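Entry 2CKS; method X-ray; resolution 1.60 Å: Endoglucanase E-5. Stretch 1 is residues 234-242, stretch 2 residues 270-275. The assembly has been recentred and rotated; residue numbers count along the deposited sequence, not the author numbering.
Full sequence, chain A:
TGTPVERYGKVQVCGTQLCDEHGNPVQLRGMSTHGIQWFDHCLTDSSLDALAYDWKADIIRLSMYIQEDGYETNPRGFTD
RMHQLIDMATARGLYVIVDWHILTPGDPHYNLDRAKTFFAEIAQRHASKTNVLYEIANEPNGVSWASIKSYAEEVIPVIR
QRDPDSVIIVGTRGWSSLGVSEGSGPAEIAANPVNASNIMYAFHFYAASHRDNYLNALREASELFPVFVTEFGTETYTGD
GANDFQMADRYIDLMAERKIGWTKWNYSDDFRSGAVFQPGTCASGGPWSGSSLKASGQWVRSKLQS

Stretch 1 (234-242) TETYTGDGA
Stretch 2 270-275: DFRSGA

How does stretch 1 begin its approach? Both stretches are loops without regular helix or strand, burying 300 Å² together. Buried Glu235 (phi/psi -108/-155) points its CA-to-CB bond toward stretch 2; with chi1 p and chi2 m, its OE2 lies 2.9 Å from Gly274 CA, a closeness that glycine permits.

What shapes the bend that follows? A type I turn runs from Thr236 to Gly239, closed by Gly239 N to Thr236 O at 3.0 Å. Thr236 (chi1 p) donates from OG1 to Asp240 O at 2.8 Å, and Asp240 N reaches Thr238 OG1 (chi1 p) at 3.2 Å. Gly239, at 84/10, adopts angles that call for glycine.

How do the backbones meet? Gly239 and Gly274 bring their CA atoms within 5.4 Å, and Gly274 N donates to Gly239 O at 3.2 Å. Gly274 lies in a type I turn from Arg272 to Ala275; a CB there would clash with Gly239 O.

What completes the join? Asp240 (-134/177, chi1 t, chi2 2°) accepts Ser273 N at OD1, 3.0 Å away. Asp240 CA lies 4.9 Å from Arg272 CA. Gly241 follows at 95/-173, and its O accepts Ser273 OG at 2.8 Å. Ser273 (chi1 p) thus bonds through both backbone and hydroxyl. Arg272 NH1 forms a salt bridge with Asp270 OD1 at 3.0 Å.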

# COMPACT_ATOMS: atom_id res chain seq x y z
N THR A 234 -7.68 -11.35 -3.82
CA THR A 234 -8.13 -12.31 -4.82
C THR A 234 -9.58 -12.70 -4.60
O THR A 234 -10.15 -13.42 -5.42
CB THR A 234 -7.24 -13.57 -4.81
OG1 THR A 234 -7.21 -14.15 -3.50
CG2 THR A 234 -5.79 -13.23 -5.11
N GLU A 235 -10.20 -12.22 -3.52
CA GLU A 235 -11.57 -12.60 -3.19
C GLU A 235 -12.52 -11.42 -3.45
O GLU A 235 -12.23 -10.60 -4.31
CB GLU A 235 -11.66 -13.15 -1.75
CG GLU A 235 -11.30 -12.17 -0.66
CD GLU A 235 -9.82 -11.95 -0.54
OE1 GLU A 235 -9.37 -10.80 -0.73
OE2 GLU A 235 -9.09 -12.94 -0.32
N THR A 236 -13.65 -11.36 -2.76
CA THR A 236 -14.61 -10.28 -3.01
C THR A 236 -14.17 -9.01 -2.31
O THR A 236 -13.21 -9.02 -1.54
CB THR A 236 -16.04 -10.66 -2.52
OG1 THR A 236 -16.11 -10.60 -1.09
CG2 THR A 236 -16.39 -12.11 -2.87
N TYR A 237 -14.89 -7.92 -2.57
CA TYR A 237 -14.57 -6.59 -2.06
C TYR A 237 -14.56 -6.44 -0.53
O TYR A 237 -14.05 -5.45 -0.02
CB TYR A 237 -15.52 -5.55 -2.66
CG TYR A 237 -16.94 -5.66 -2.16
CD1 TYR A 237 -17.37 -4.94 -1.05
CD2 TYR A 237 -17.87 -6.47 -2.80
CE1 TYR A 237 -18.67 -5.04 -0.58
CE2 TYR A 237 -19.18 -6.58 -2.34
CZ TYR A 237 -19.57 -5.86 -1.23
N THR A 238 -15.15 -7.40 0.19
CA THR A 238 -15.10 -7.42 1.66
C THR A 238 -13.76 -7.90 2.21
O THR A 238 -13.49 -7.76 3.40
CB THR A 238 -16.21 -8.34 2.23
OG1 THR A 238 -16.00 -9.69 1.80
CG2 THR A 238 -17.59 -7.98 1.68
N GLY A 239 -12.92 -8.47 1.35
CA GLY A 239 -11.70 -9.14 1.77
C GLY A 239 -11.94 -10.58 2.21
O GLY A 239 -11.04 -11.24 2.74
N ASP A 240 -13.15 -11.08 1.94
CA ASP A 240 -13.54 -12.44 2.29
C ASP A 240 -14.26 -13.10 1.11
O ASP A 240 -14.44 -12.48 0.06
CB ASP A 240 -14.45 -12.41 3.54
CG ASP A 240 -14.38 -13.69 4.37
OD1 ASP A 240 -13.62 -14.63 4.04
OD2 ASP A 240 -15.08 -13.86 5.39
N GLY A 241 -14.62 -14.37 1.27
CA GLY A 241 -15.31 -15.11 0.23
C GLY A 241 -14.37 -15.92 -0.63
O GLY A 241 -13.17 -16.04 -0.35
N ALA A 242 -14.93 -16.50 -1.69
CA ALA A 242 -14.18 -17.39 -2.57
C ALA A 242 -13.18 -16.61 -3.40
O ALA A 242 -13.43 -15.47 -3.81
CB ALA A 242 -15.13 -18.14 -3.50
N ASP A 270 -6.15 -12.85 10.45
CA ASP A 270 -7.58 -12.56 10.50
C ASP A 270 -8.36 -13.74 9.92
O ASP A 270 -7.84 -14.50 9.09
CB ASP A 270 -7.88 -11.29 9.70
CG ASP A 270 -9.31 -10.87 9.81
OD1 ASP A 270 -9.91 -10.58 8.75
OD2 ASP A 270 -9.92 -10.81 10.90
N PHE A 271 -9.62 -13.89 10.33
CA PHE A 271 -10.43 -15.02 9.87
C PHE A 271 -10.76 -15.00 8.37
O PHE A 271 -11.03 -16.05 7.78
CB PHE A 271 -11.72 -15.13 10.69
CG PHE A 271 -12.77 -14.11 10.34
CD1 PHE A 271 -12.84 -12.90 11.02
CD2 PHE A 271 -13.71 -14.38 9.34
CE1 PHE A 271 -13.82 -11.96 10.69
CE2 PHE A 271 -14.69 -13.44 9.01
CZ PHE A 271 -14.75 -12.24 9.68
N ARG A 272 -10.75 -13.83 7.77
CA ARG A 272 -11.16 -13.68 6.39
C ARG A 272 -10.17 -14.34 5.44
O ARG A 272 -8.99 -14.49 5.74
CB ARG A 272 -11.31 -12.20 6.05
CG ARG A 272 -12.44 -11.52 6.82
CD ARG A 272 -12.53 -10.04 6.53
NE ARG A 272 -13.61 -9.39 7.27
CZ ARG A 272 -13.55 -8.99 8.54
NH1 ARG A 272 -12.46 -9.17 9.27
NH2 ARG A 272 -14.61 -8.41 9.09
N SER A 273 -10.67 -14.74 4.27
CA SER A 273 -9.87 -15.54 3.34
C SER A 273 -8.66 -14.78 2.79
O SER A 273 -7.68 -15.40 2.40
CB SER A 273 -10.74 -16.08 2.20
OG SER A 273 -11.25 -15.02 1.42
N GLY A 274 -8.74 -13.45 2.75
CA GLY A 274 -7.66 -12.63 2.23
C GLY A 274 -6.46 -12.50 3.14
O GLY A 274 -5.36 -12.18 2.69
N ALA A 275 -6.66 -12.72 4.44
CA ALA A 275 -5.55 -12.73 5.38
C ALA A 275 -4.79 -14.01 5.14
O ALA A 275 -5.36 -15.10 5.16
CB ALA A 275 -6.05 -12.66 6.81